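Local coordinates for protein histidinol-phosphatase (PDB 6NLR) that probably hydrolyses histidinol phosphate to histidinol and phosphate in histidine biosynthesis, using a trinuclear metal centre of the PHP family, at residues A[203-206]-A[207-210]; A[162-165]-A[166-170]; A[62-65]-A[66-69]; A[105-108]-A[109-113]. One frame throughout, in Å; residues are numbered along the deposited sequence.

Contact 1 of 4, residues A[203-206]-A[207-210]; sequences VMEK and FRVI
Glu-205 and Arg-208, one helical turn apart, meet in a salt bridge on the outer side of helix 201-217. Their side chains run roughly perpendicular to each other, and the carboxylate and guanidinium planes stand 57° apart, so this is not the flat two-pronged pairing of the two groups. One oxygen does the work: OE1 of Glu-205 takes the short bond from NH2 of Arg-208 at 2.6 Å, while NE of Arg-208 reaches the same OE1 only weakly, at 3.2 Å. Glu-205 swings CG away from its own N (chi1 179°) and then bends at chi2, which brings the carboxylate round to the arginine. Arg-208 folds back toward the preceding turn through its bend at chi3, laying one guanidinium face over CA of Glu-205. NH2 has a second anionic partner in Glu-201, so the arginine bridges two acids along the surface. The spacing is that of an ordinary alpha helix, whose i to i+4 backbone bonds run through all eight residues. The inward side is apolar, as suits an amphipathic helix of this PHP-family, TIM-barrel-like fold. There Val-203 and Phe-207 point the same way, with CG1 of Val-203 lying 3.8 Å from CE2 of Phe-207. Phe-207 continues inward to Leu-160 and Ile-242, on helices 152-168 and 240-248, and Met-204, a selenomethionine, also packs on the latter helix.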
ATOM      1  N   VAL A 203      14.050  16.083   1.155  1.00 26.50           N
ATOM      2  CA  VAL A 203      13.312  14.778   1.126  1.00 24.61           C
ATOM      3  C   VAL A 203      13.750  13.943   2.330  1.00 25.40           C
ATOM      4  O   VAL A 203      12.911  13.349   3.017  1.00 25.80           O
ATOM      5  CB  VAL A 203      13.519  14.061  -0.215  1.00 23.97           C
ATOM      6  CG1 VAL A 203      13.168  12.583  -0.150  1.00 22.67           C
ATOM      7  CG2 VAL A 203      12.758  14.772  -1.326  1.00 24.63           C
HETATM    8  N   MSE A 204      15.061  13.939   2.612  1.00 24.91           N
HETATM    9  CA  MSE A 204      15.590  13.123   3.691  1.00 27.64           C
HETATM   10  C   MSE A 204      15.048  13.590   5.045  1.00 28.55           C
HETATM   11  O   MSE A 204      14.727  12.760   5.896  1.00 27.43           O
HETATM   12  CB  MSE A 204      17.120  13.139   3.706  1.00 31.94           C
HETATM   13  CG  MSE A 204      17.766  12.229   2.681  1.00 38.78           C
HETATM   14 SE   MSE A 204      16.999  10.388   2.689  1.00 43.95          SE
HETATM   15  CE  MSE A 204      17.077   9.852   4.576  1.00 44.00           C
ATOM     16  N   GLU A 205      14.961  14.910   5.228  1.00 27.18           N
ATOM     17  CA  GLU A 205      14.446  15.493   6.462  1.00 29.99           C
ATOM     18  C   GLU A 205      12.966  15.118   6.644  1.00 28.66           C
ATOM     19  O   GLU A 205      12.565  14.759   7.771  1.00 29.90           O
ATOM     20  CB  GLU A 205      14.624  17.016   6.447  1.00 35.27           C
ATOM     21  CG  GLU A 205      14.103  17.720   7.694  1.00 41.66           C
ATOM     22  CD  GLU A 205      14.646  17.225   9.039  1.00 46.35           C
ATOM     23  OE1 GLU A 205      15.769  16.667   9.071  1.00 48.02           O
ATOM     24  OE2 GLU A 205      13.950  17.397  10.067  1.00 49.46           O
ATOM     25  N   LYS A 206      12.196  15.147   5.557  1.00 28.26           N
ATOM     26  CA  LYS A 206      10.770  14.756   5.570  1.00 29.40           C
ATOM     27  C   LYS A 206      10.652  13.279   5.976  1.00 28.96           C
ATOM     28  O   LYS A 206       9.737  12.955   6.766  1.00 27.99           O
ATOM     29  CB  LYS A 206      10.115  15.048   4.221  1.00 33.62           C
ATOM     30  CG  LYS A 206       9.136  16.216   4.230  1.00 43.54           C
ATOM     31  CD  LYS A 206       7.733  15.857   4.719  1.00 52.00           C
ATOM     32  CE  LYS A 206       6.683  16.909   4.393  1.00 54.69           C
ATOM     33  NZ  LYS A 206       6.806  17.401   2.987  1.00 57.76           N
ATOM     34  N   PHE A 207      11.510  12.395   5.458  1.00 26.51           N
ATOM     35  CA  PHE A 207      11.516  10.970   5.870  1.00 24.81           C
ATOM     36  C   PHE A 207      11.825  10.869   7.380  1.00 24.35           C
ATOM     37  O   PHE A 207      11.180  10.069   8.066  1.00 23.92           O
ATOM     38  CB  PHE A 207      12.473  10.143   5.023  1.00 24.24           C
ATOM     39  CG  PHE A 207      11.869   9.568   3.767  1.00 24.63           C
ATOM     40  CD1 PHE A 207      10.825   8.653   3.822  1.00 25.10           C
ATOM     41  CD2 PHE A 207      12.397   9.886   2.525  1.00 23.55           C
ATOM     42  CE1 PHE A 207      10.310   8.074   2.669  1.00 23.49           C
ATOM     43  CE2 PHE A 207      11.882   9.316   1.370  1.00 23.16           C
ATOM     44  CZ  PHE A 207      10.837   8.408   1.441  1.00 23.00           C
ATOM     45  N   ARG A 208      12.754  11.665   7.897  1.00 25.19           N
ATOM     46  CA  ARG A 208      13.151  11.585   9.332  1.00 28.23           C
ATOM     47  C   ARG A 208      11.949  11.981  10.194  1.00 29.27           C
ATOM     48  O   ARG A 208      11.692  11.285  11.193  1.00 28.12           O
ATOM     49  CB  ARG A 208      14.369  12.461   9.637  1.00 32.32           C
ATOM     50  CG  ARG A 208      15.672  11.815   9.183  1.00 36.14           C
ATOM     51  CD  ARG A 208      16.935  12.423   9.767  1.00 41.89           C
ATOM     52  NE  ARG A 208      17.063  13.796   9.301  1.00 46.74           N
ATOM     53  CZ  ARG A 208      17.715  14.187   8.200  1.00 44.97           C
ATOM     54  NH1 ARG A 208      18.332  13.319   7.415  1.00 42.91           N
ATOM     55  NH2 ARG A 208      17.737  15.470   7.877  1.00 44.72           N
ATOM     56  N   VAL A 209      11.235  13.034   9.792  1.00 28.36           N
ATOM     57  CA  VAL A 209      10.034  13.529  10.526  1.00 28.51           C
ATOM     58  C   VAL A 209       8.985  12.410  10.509  1.00 26.85           C
ATOM     59  O   VAL A 209       8.433  12.097  11.588  1.00 25.71           O
ATOM     60  CB  VAL A 209       9.510  14.849   9.920  1.00 30.09           C
ATOM     61  CG1 VAL A 209       8.101  15.191  10.398  1.00 32.66           C
ATOM     62  CG2 VAL A 209      10.461  15.999  10.236  1.00 32.98           C
ATOM     63  N   ILE A 210       8.737  11.814   9.336  1.00 24.88           N
ATOM     64  CA  ILE A 210       7.740  10.709   9.173  1.00 24.56           C
ATOM     65  C   ILE A 210       8.133   9.537  10.068  1.00 25.92           C
ATOM     66  O   ILE A 210       7.229   9.023  10.776  1.00 27.33           O
ATOM     67  CB  ILE A 210       7.603  10.294   7.696  1.00 25.99           C
ATOM     68  CG1 ILE A 210       6.776  11.318   6.915  1.00 24.82           C
ATOM     69  CG2 ILE A 210       7.045   8.890   7.556  1.00 22.82           C
ATOM     70  CD1 ILE A 210       6.902  11.151   5.420  1.00 26.72           C
TER

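Contact 2 of 4, residues A[162-165]-A[166-170]; sequences GVKQ and SIEAD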
ATOM      1  N   GLY A 162       1.477  13.956   2.229  1.00 24.32           N
ATOM      2  CA  GLY A 162       0.293  13.074   2.281  1.00 21.14           C
ATOM      3  C   GLY A 162       0.508  11.903   3.233  1.00 22.29           C
ATOM      4  O   GLY A 162      -0.422  11.555   3.997  1.00 21.77           O
ATOM      5  N   VAL A 163       1.677  11.276   3.168  1.00 21.81           N
ATOM      6  CA  VAL A 163       2.041  10.122   4.046  1.00 21.71           C
ATOM      7  C   VAL A 163       1.996  10.596   5.500  1.00 20.92           C
ATOM      8  O   VAL A 163       1.385   9.924   6.324  1.00 19.81           O
ATOM      9  CB  VAL A 163       3.417   9.538   3.672  1.00 21.44           C
ATOM     10  CG1 VAL A 163       3.874   8.502   4.691  1.00 21.60           C
ATOM     11  CG2 VAL A 163       3.397   8.959   2.256  1.00 21.12           C
ATOM     12  N   LYS A 164       2.604  11.747   5.785  1.00 23.96           N
ATOM     13  CA  LYS A 164       2.637  12.355   7.132  1.00 22.79           C
ATOM     14  C   LYS A 164       1.196  12.573   7.621  1.00 24.27           C
ATOM     15  O   LYS A 164       0.894  12.213   8.771  1.00 22.15           O
ATOM     16  CB  LYS A 164       3.458  13.643   7.088  1.00 25.53           C
ATOM     17  CG  LYS A 164       3.570  14.387   8.413  1.00 28.17           C
ATOM     18  CD  LYS A 164       4.527  15.553   8.319  1.00 31.02           C
ATOM     19  CE  LYS A 164       4.712  16.288   9.631  1.00 37.97           C
ATOM     20  NZ  LYS A 164       3.562  17.174   9.916  1.00 40.67           N
ATOM     21  N   GLN A 165       0.334  13.154   6.789  1.00 23.41           N
ATOM     22  CA  GLN A 165      -1.101  13.350   7.112  1.00 26.39           C
ATOM     23  C   GLN A 165      -1.767  12.006   7.429  1.00 22.93           C
ATOM     24  O   GLN A 165      -2.557  11.945   8.402  1.00 24.36           O
ATOM     25  CB  GLN A 165      -1.818  14.052   5.963  1.00 26.65           C
ATOM     26  CG  GLN A 165      -1.530  15.540   5.883  1.00 29.05           C
ATOM     27  CD  GLN A 165      -2.271  16.131   4.709  1.00 32.83           C
ATOM     28  OE1 GLN A 165      -2.203  15.636   3.591  1.00 36.85           O
ATOM     29  NE2 GLN A 165      -3.031  17.164   4.974  1.00 35.19           N
ATOM     30  N   SER A 166      -1.485  10.955   6.650  1.00 22.96           N
ATOM     31  CA  SER A 166      -2.057   9.600   6.898  1.00 22.61           C
ATOM     32  C   SER A 166      -1.653   9.107   8.300  1.00 20.73           C
ATOM     33  O   SER A 166      -2.492   8.521   9.012  1.00 23.31           O
ATOM     34  CB  SER A 166      -1.687   8.615   5.811  1.00 20.90           C
ATOM     35  OG  SER A 166      -0.366   8.104   5.970  1.00 20.89           O
ATOM     36  N   ILE A 167      -0.423   9.361   8.722  1.00 21.31           N
ATOM     37  CA  ILE A 167       0.076   8.914  10.057  1.00 22.87           C
ATOM     38  C   ILE A 167      -0.619   9.701  11.168  1.00 23.92           C
ATOM     39  O   ILE A 167      -1.008   9.081  12.176  1.00 23.35           O
ATOM     40  CB  ILE A 167       1.605   9.023  10.125  1.00 21.76           C
ATOM     41  CG1 ILE A 167       2.255   8.058   9.123  1.00 21.68           C
ATOM     42  CG2 ILE A 167       2.102   8.791  11.537  1.00 22.03           C
ATOM     43  CD1 ILE A 167       3.675   8.436   8.756  1.00 21.83           C
ATOM     44  N   GLU A 168      -0.794  11.005  10.972  1.00 24.09           N
ATOM     45  CA  GLU A 168      -1.386  11.921  11.977  1.00 27.61           C
ATOM     46  C   GLU A 168      -2.893  11.671  12.084  1.00 25.83           C
ATOM     47  O   GLU A 168      -3.433  11.984  13.110  1.00 28.29           O
ATOM     48  CB  GLU A 168      -1.165  13.387  11.593  1.00 30.23           C
ATOM     49  CG  GLU A 168       0.286  13.835  11.659  1.00 32.01           C
ATOM     50  CD  GLU A 168       0.609  15.153  10.944  1.00 37.60           C
ATOM     51  OE1 GLU A 168      -0.156  15.581  10.010  1.00 37.31           O
ATOM     52  OE2 GLU A 168       1.639  15.765  11.310  1.00 38.95           O
ATOM     53  N   ALA A 169      -3.541  11.161  11.044  1.00 25.11           N
ATOM     54  CA  ALA A 169      -5.020  11.141  10.925  1.00 32.02           C
ATOM     55  C   ALA A 169      -5.667  10.358  12.091  1.00 33.79           C
ATOM     56  O   ALA A 169      -5.188   9.274  12.450  1.00 29.17           O
ATOM     57  CB  ALA A 169      -5.425  10.561   9.604  1.00 30.80           C
ATOM     58  N   ASP A 170      -6.747  10.901  12.637  1.00 33.40           N
ATOM     59  CA  ASP A 170      -7.683  10.209  13.559  1.00 36.92           C
ATOM     60  C   ASP A 170      -8.723   9.492  12.694  1.00 35.14           C
ATOM     61  O   ASP A 170      -9.673  10.149  12.257  1.00 36.51           O
ATOM     62  CB  ASP A 170      -8.314  11.219  14.532  1.00 41.14           C
ATOM     63  CG  ASP A 170      -9.614  10.754  15.181  1.00 50.15           C
ATOM     64  OD1 ASP A 170      -9.815   9.512  15.273  1.00 54.21           O
ATOM     65  OD2 ASP A 170     -10.442  11.634  15.573  1.00 52.57           O
TER
HETATM   66  O   HOH W   1       0.828  17.347   8.257  1.00 41.07           O
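This is an intrahelical contact in the last turns of helix 152-168, where a salt bridge marks one side and a serine folded onto the backbone another. On the first side Lys-164 reaches Glu-168, one turn on, with NZ of Lys-164 2.8 Å from OE2 of Glu-168. The ammonium comes to the syn side of the carboxylate, 27° out of its plane. Lys-164 is extended as far as CE and turns only at chi4 (-77°), which brings NZ over to the glutamate. A water closes the arrangement, accepting from NZ of Lys-164 and donating to OE1 of Glu-168, so both carboxylate oxygens are engaged. Long, flexible chains suit this partly exposed margin, where they also touch Val-209 and Leu-213 of helix 201-217. Ser-166 is buried, and its small hydroxyl is satisfied within the helix: OG donates to O of Val-163 at 2.6 Å, in the carbonyl plane and on a lone pair. Its chi1 of 80° sets OG between the backbone N and the carbonyl carbon, turned back over the preceding turn. The same carbonyl accepts from N of Ile-167 at 3.1 Å and is thus gripped twice. Helical geometry ends at Ala-169, whose N gives only a weak bond to O of Gln-165. Branched Val-163 and Ile-167 fill the inward side: Ile-167 meets Ile-210 and Val-214 of helix 201-217 and Met-179 of strand 178-179, while Val-163 rests on Leu-122 of strand 117-127.

Contact 3 of 4, residues A[62-65]-A[66-69]; sequences SMAM and SDLP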
ATOM      1  N   SER A  62     -10.836  -0.366  -6.912  1.00 31.92           N
ATOM      2  CA  SER A  62     -11.315  -1.212  -5.794  1.00 34.88           C
ATOM      3  C   SER A  62     -12.697  -1.752  -6.085  1.00 33.93           C
ATOM      4  O   SER A  62     -13.373  -1.268  -6.977  1.00 32.34           O
ATOM      5  CB  SER A  62     -11.282  -0.426  -4.513  1.00 38.88           C
ATOM      6  OG  SER A  62     -12.238   0.603  -4.571  1.00 43.00           O
HETATM    7  N   MSE A  63     -13.091  -2.757  -5.302  1.00 35.48           N
HETATM    8  CA  MSE A  63     -14.422  -3.329  -5.390  1.00 37.72           C
HETATM    9  C   MSE A  63     -15.471  -2.297  -4.955  1.00 36.66           C
HETATM   10  O   MSE A  63     -15.138  -1.258  -4.377  1.00 34.81           O
HETATM   11  CB  MSE A  63     -14.478  -4.579  -4.504  1.00 39.58           C
HETATM   12  CG  MSE A  63     -14.509  -4.274  -3.019  1.00 41.03           C
HETATM   13 SE   MSE A  63     -14.343  -5.891  -1.909  1.00 45.57          SE
HETATM   14  CE  MSE A  63     -12.630  -5.723  -1.027  1.00 37.65           C
ATOM     15  N   ALA A  64     -16.742  -2.615  -5.233  1.00 37.47           N
ATOM     16  CA  ALA A  64     -17.877  -1.816  -4.799  1.00 41.65           C
ATOM     17  C   ALA A  64     -18.272  -2.201  -3.374  1.00 37.51           C
ATOM     18  O   ALA A  64     -17.991  -3.304  -2.927  1.00 34.48           O
ATOM     19  CB  ALA A  64     -19.041  -2.026  -5.746  1.00 45.40           C
HETATM   20  N   MSE A  65     -18.969  -1.286  -2.700  1.00 36.18           N
HETATM   21  CA  MSE A  65     -19.523  -1.527  -1.376  1.00 38.48           C
HETATM   22  C   MSE A  65     -20.352  -2.815  -1.372  1.00 35.88           C
HETATM   23  O   MSE A  65     -20.259  -3.606  -0.445  1.00 34.83           O
HETATM   24  CB  MSE A  65     -20.366  -0.324  -0.933  1.00 41.22           C
HETATM   25  CG  MSE A  65     -19.544   0.903  -0.563  1.00 46.86           C
HETATM   26 SE   MSE A  65     -18.500   0.710   1.122  1.00 49.60          SE
HETATM   27  CE  MSE A  65     -19.971   0.382   2.390  1.00 63.25           C
ATOM     28  N   SER A  66     -21.140  -3.044  -2.425  1.00 37.05           N
ATOM     29  CA  SER A  66     -22.023  -4.200  -2.471  1.00 37.74           C
ATOM     30  C   SER A  66     -21.229  -5.517  -2.537  1.00 37.18           C
ATOM     31  O   SER A  66     -21.816  -6.561  -2.247  1.00 38.96           O
ATOM     32  CB  SER A  66     -22.982  -4.084  -3.616  1.00 41.03           C
ATOM     33  OG  SER A  66     -22.272  -3.979  -4.835  1.00 42.65           O
ATOM     34  N   ASP A  67     -19.949  -5.496  -2.916  1.00 36.63           N
ATOM     35  CA  ASP A  67     -19.120  -6.735  -2.955  1.00 37.68           C
ATOM     36  C   ASP A  67     -18.654  -7.141  -1.552  1.00 34.86           C
ATOM     37  O   ASP A  67     -18.216  -8.291  -1.409  1.00 34.83           O
ATOM     38  CB  ASP A  67     -17.885  -6.568  -3.846  1.00 40.14           C
ATOM     39  CG  ASP A  67     -18.221  -6.400  -5.317  1.00 43.38           C
ATOM     40  OD1 ASP A  67     -19.055  -7.168  -5.808  1.00 45.16           O
ATOM     41  OD2 ASP A  67     -17.645  -5.480  -5.955  1.00 52.99           O
ATOM     42  N   LEU A  68     -18.684  -6.235  -0.567  1.00 32.05           N
ATOM     43  CA  LEU A  68     -18.067  -6.485   0.762  1.00 33.37           C
ATOM     44  C   LEU A  68     -18.595  -7.770   1.400  1.00 30.44           C
ATOM     45  O   LEU A  68     -17.793  -8.561   1.868  1.00 30.00           O
ATOM     46  CB  LEU A  68     -18.265  -5.280   1.689  1.00 36.64           C
ATOM     47  CG  LEU A  68     -17.390  -4.074   1.376  1.00 36.79           C
ATOM     48  CD1 LEU A  68     -17.767  -2.880   2.246  1.00 40.60           C
ATOM     49  CD2 LEU A  68     -15.919  -4.420   1.534  1.00 36.92           C
ATOM     50  N   PRO A  69     -19.917  -8.026   1.498  1.00 32.66           N
ATOM     51  CA  PRO A  69     -20.393  -9.276   2.097  1.00 33.80           C
ATOM     52  C   PRO A  69     -19.791 -10.536   1.433  1.00 34.94           C
ATOM     53  O   PRO A  69     -19.422 -11.470   2.135  1.00 32.35           O
ATOM     54  CB  PRO A  69     -21.916  -9.240   1.881  1.00 36.59           C
ATOM     55  CG  PRO A  69     -22.249  -7.766   1.701  1.00 35.38           C
ATOM     56  CD  PRO A  69     -21.019  -7.153   1.060  1.00 34.06           C
TER
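The side chains of Met-63 and Asp-67 run antiparallel past one another at the turn leading into helix 68-81, in the PHP domain. The two ends of the turn are tied reciprocally: N of Asp-67 donates to O of Ala-64 at 2.9 Å, and N of Ala-64 donates to OD2 of Asp-67 at 3.1 Å. Aspartate suits this place because its short side chain can return to the backbone. With chi1 at -67°, its carboxylate lies back over the turn, and OD2 takes the amide on its anti side, 26° out of plane. The carboxylate thereby also rests against CB of Met-63. Beyond it the selenomethionine Met-63 lies athwart Leu-68, its SE touching CD2 of Leu-68. From the other side comes Met-65, also a selenomethionine, bent at chi2 and chi3 so that its end curls back obliquely across the same leucine. Leu-68 thus offers one methyl to each methionine, a use for which its forked end is well shaped. It is buried, with Phe-92, Phe-107 and Pro-42 around it. The flexible, unbranched methionines follow its outline, and SE of Met-65 lies 3.8 Å from CD1 of Leu-68.

Contact 4 of 4, residues A[105-108]-A[109-113]; sequences RDFL and NEYGP
Phe-107 overlaps the ring of Tyr-111 one turn further along helix 101-111, bringing its CE1 to 3.5 Å from CD2 of Tyr-111. The two side chains are set nearly square to each other, but the rings meet obliquely, with their planes 37° apart and their centroids 5.1 Å apart. Phe-107 holds CG away from its backbone N (chi1 172°), which carries the ring forward along the helix toward the tyrosine. Tyr-111 has CG opposite its carbonyl carbon (chi1 -65°), which sets the edge of its ring near O of Phe-107. That carbonyl also receives N of Tyr-111 at 2.9 Å, in a nearly straight bond. Each residue suits its depth: phenylalanine is buried, where it meets Phe-92 edge-to-face, whereas tyrosine can keep its ring against Phe-107 and Leu-68 while its polar end suits a partly exposed place. On another side of the helix Arg-105 and Asn-109 run side by side, with CG of the arginine 3.9 Å from OD1 of the asparagine. The guanidinium turns to Asp-102, one turn back, in a salt bridge, and also to the carbonyl of Asp-170. A water donates to OD1 of Asn-109 at 3.0 Å and only weakly to OD1 of Asp-106; both residues are exposed, and short polar chains suit a solvent-facing side. Near the end of the helix N of Gly-112 donates to O of Leu-108 at 2.7 Å, and the chain passes into a 3-10 turn with Pro-113. Helix 101-111 is the crossover helix of a beta-alpha-beta unit, linking strands 87-95 and 117-127 of the PHP domain.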
ATOM      1  N   ARG A 105     -13.197   7.091   8.258  1.00 26.59           N
ATOM      2  CA  ARG A 105     -13.509   6.830   9.687  1.00 32.09           C
ATOM      3  C   ARG A 105     -14.835   6.056   9.760  1.00 31.33           C
ATOM      4  O   ARG A 105     -14.888   5.057  10.504  1.00 28.26           O
ATOM      5  CB  ARG A 105     -13.519   8.150  10.481  1.00 32.70           C
ATOM      6  CG  ARG A 105     -13.773   8.000  11.977  1.00 35.20           C
ATOM      7  CD  ARG A 105     -13.907   9.327  12.714  1.00 35.35           C
ATOM      8  NE  ARG A 105     -12.802  10.202  12.385  1.00 39.28           N
ATOM      9  CZ  ARG A 105     -12.883  11.318  11.656  1.00 42.83           C
ATOM     10  NH1 ARG A 105     -14.044  11.758  11.190  1.00 46.69           N
ATOM     11  NH2 ARG A 105     -11.784  12.006  11.404  1.00 40.43           N
ATOM     12  N   ASP A 106     -15.869   6.493   9.028  1.00 31.65           N
ATOM     13  CA  ASP A 106     -17.199   5.825   9.038  1.00 32.89           C
ATOM     14  C   ASP A 106     -17.052   4.406   8.484  1.00 30.27           C
ATOM     15  O   ASP A 106     -17.638   3.491   9.051  1.00 31.33           O
ATOM     16  CB  ASP A 106     -18.236   6.620   8.250  1.00 37.58           C
ATOM     17  CG  ASP A 106     -18.645   7.925   8.919  1.00 45.69           C
ATOM     18  OD1 ASP A 106     -18.232   8.160  10.083  1.00 44.38           O
ATOM     19  OD2 ASP A 106     -19.373   8.708   8.263  1.00 55.82           O
ATOM     20  N   PHE A 107     -16.260   4.224   7.429  1.00 28.89           N
ATOM     21  CA  PHE A 107     -16.051   2.899   6.799  1.00 27.64           C
ATOM     22  C   PHE A 107     -15.366   1.977   7.824  1.00 27.50           C
ATOM     23  O   PHE A 107     -15.816   0.832   8.037  1.00 26.04           O
ATOM     24  CB  PHE A 107     -15.248   3.018   5.500  1.00 27.39           C
ATOM     25  CG  PHE A 107     -14.844   1.676   4.945  1.00 28.36           C
ATOM     26  CD1 PHE A 107     -15.691   0.969   4.112  1.00 31.78           C
ATOM     27  CD2 PHE A 107     -13.644   1.093   5.308  1.00 30.35           C
ATOM     28  CE1 PHE A 107     -15.338  -0.286   3.640  1.00 30.58           C
ATOM     29  CE2 PHE A 107     -13.277  -0.152   4.815  1.00 29.00           C
ATOM     30  CZ  PHE A 107     -14.136  -0.840   3.998  1.00 29.86           C
ATOM     31  N   LEU A 108     -14.292   2.462   8.448  1.00 25.97           N
ATOM     32  CA  LEU A 108     -13.509   1.650   9.413  1.00 26.50           C
ATOM     33  C   LEU A 108     -14.359   1.342  10.652  1.00 27.14           C
ATOM     34  O   LEU A 108     -14.283   0.199  11.128  1.00 28.32           O
ATOM     35  CB  LEU A 108     -12.234   2.411   9.763  1.00 25.06           C
ATOM     36  CG  LEU A 108     -11.193   2.472   8.652  1.00 26.26           C
ATOM     37  CD1 LEU A 108     -10.070   3.436   9.026  1.00 28.28           C
ATOM     38  CD2 LEU A 108     -10.631   1.094   8.402  1.00 26.84           C
ATOM     39  N   ASN A 109     -15.134   2.304  11.159  1.00 26.73           N
ATOM     40  CA  ASN A 109     -16.033   2.045  12.315  1.00 30.39           C
ATOM     41  C   ASN A 109     -17.064   0.977  11.926  1.00 32.02           C
ATOM     42  O   ASN A 109     -17.389   0.154  12.788  1.00 32.68           O
ATOM     43  CB  ASN A 109     -16.699   3.312  12.862  1.00 30.21           C
ATOM     44  CG  ASN A 109     -15.731   4.225  13.600  1.00 32.07           C
ATOM     45  OD1 ASN A 109     -16.031   5.397  13.786  1.00 34.52           O
ATOM     46  ND2 ASN A 109     -14.589   3.724  14.045  1.00 28.09           N
ATOM     47  N   GLU A 110     -17.563   0.958  10.688  1.00 32.10           N
ATOM     48  CA  GLU A 110     -18.594  -0.047  10.301  1.00 35.66           C
ATOM     49  C   GLU A 110     -17.951  -1.429  10.085  1.00 32.74           C
ATOM     50  O   GLU A 110     -18.473  -2.392  10.621  1.00 32.35           O
ATOM     51  CB  GLU A 110     -19.380   0.390   9.065  1.00 40.18           C
ATOM     52  CG  GLU A 110     -20.411  -0.642   8.648  1.00 47.95           C
ATOM     53  CD  GLU A 110     -21.495  -0.165   7.692  1.00 57.90           C
ATOM     54  OE1 GLU A 110     -21.345   0.942   7.128  1.00 60.58           O
ATOM     55  OE2 GLU A 110     -22.492  -0.908   7.509  1.00 63.45           O
ATOM     56  N   TYR A 111     -16.883  -1.546   9.303  1.00 29.46           N
ATOM     57  CA  TYR A 111     -16.350  -2.853   8.835  1.00 30.01           C
ATOM     58  C   TYR A 111     -15.120  -3.291   9.644  1.00 28.54           C
ATOM     59  O   TYR A 111     -14.793  -4.492   9.622  1.00 27.56           O
ATOM     60  CB  TYR A 111     -16.055  -2.787   7.338  1.00 32.68           C
ATOM     61  CG  TYR A 111     -17.310  -2.590   6.527  1.00 33.47           C
ATOM     62  CD1 TYR A 111     -18.191  -3.636   6.306  1.00 34.68           C
ATOM     63  CD2 TYR A 111     -17.644  -1.340   6.041  1.00 36.29           C
ATOM     64  CE1 TYR A 111     -19.369  -3.450   5.603  1.00 34.01           C
ATOM     65  CE2 TYR A 111     -18.819  -1.135   5.342  1.00 37.88           C
ATOM     66  CZ  TYR A 111     -19.677  -2.194   5.112  1.00 36.33           C
ATOM     67  OH  TYR A 111     -20.821  -1.959   4.409  1.00 39.24           O
ATOM     68  N   GLY A 112     -14.494  -2.374  10.377  1.00 27.51           N
ATOM     69  CA  GLY A 112     -13.306  -2.671  11.194  1.00 27.91           C
ATOM     70  C   GLY A 112     -13.483  -3.915  12.062  1.00 27.76           C
ATOM     71  O   GLY A 112     -12.568  -4.715  12.150  1.00 26.90           O
ATOM     72  N   PRO A 113     -14.629  -4.107  12.751  1.00 28.34           N
ATOM     73  CA  PRO A 113     -14.828  -5.277  13.606  1.00 29.16           C
ATOM     74  C   PRO A 113     -14.729  -6.618  12.865  1.00 32.55           C
ATOM     75  O   PRO A 113     -14.545  -7.604  13.526  1.00 35.47           O
ATOM     76  CB  PRO A 113     -16.249  -5.065  14.181  1.00 31.52           C
ATOM     77  CG  PRO A 113     -16.402  -3.565  14.177  1.00 30.70           C
ATOM     78  CD  PRO A 113     -15.751  -3.167  12.858  1.00 30.58           C
TER
HETATM   79  O   HOH W   2     -18.690   5.924  12.563  1.00 47.11           O

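In the fold
From the N terminus the contacts come in series, 3, 4, 2 and then 1; none encloses or crosses another, and each closes just a turn or so of chain. Contact 3 starts helix 68-81, and contact 4 ends helix 101-111. Their centres are 14 Å apart and they touch, Leu-68 and Met-65 packing on Phe-107 and Tyr-111. Contact 2 ends helix 152-168 and joins contact 4 through a probable hydrogen bond from Arg-105 to the carbonyl of Asp-170. Contact 1, on helix 201-217, packs against contact 2 through Ile-210 and Ile-167. Contacts 1 and 3 lie on opposite sides of the chain's centre, their own centres about 36 Å apart.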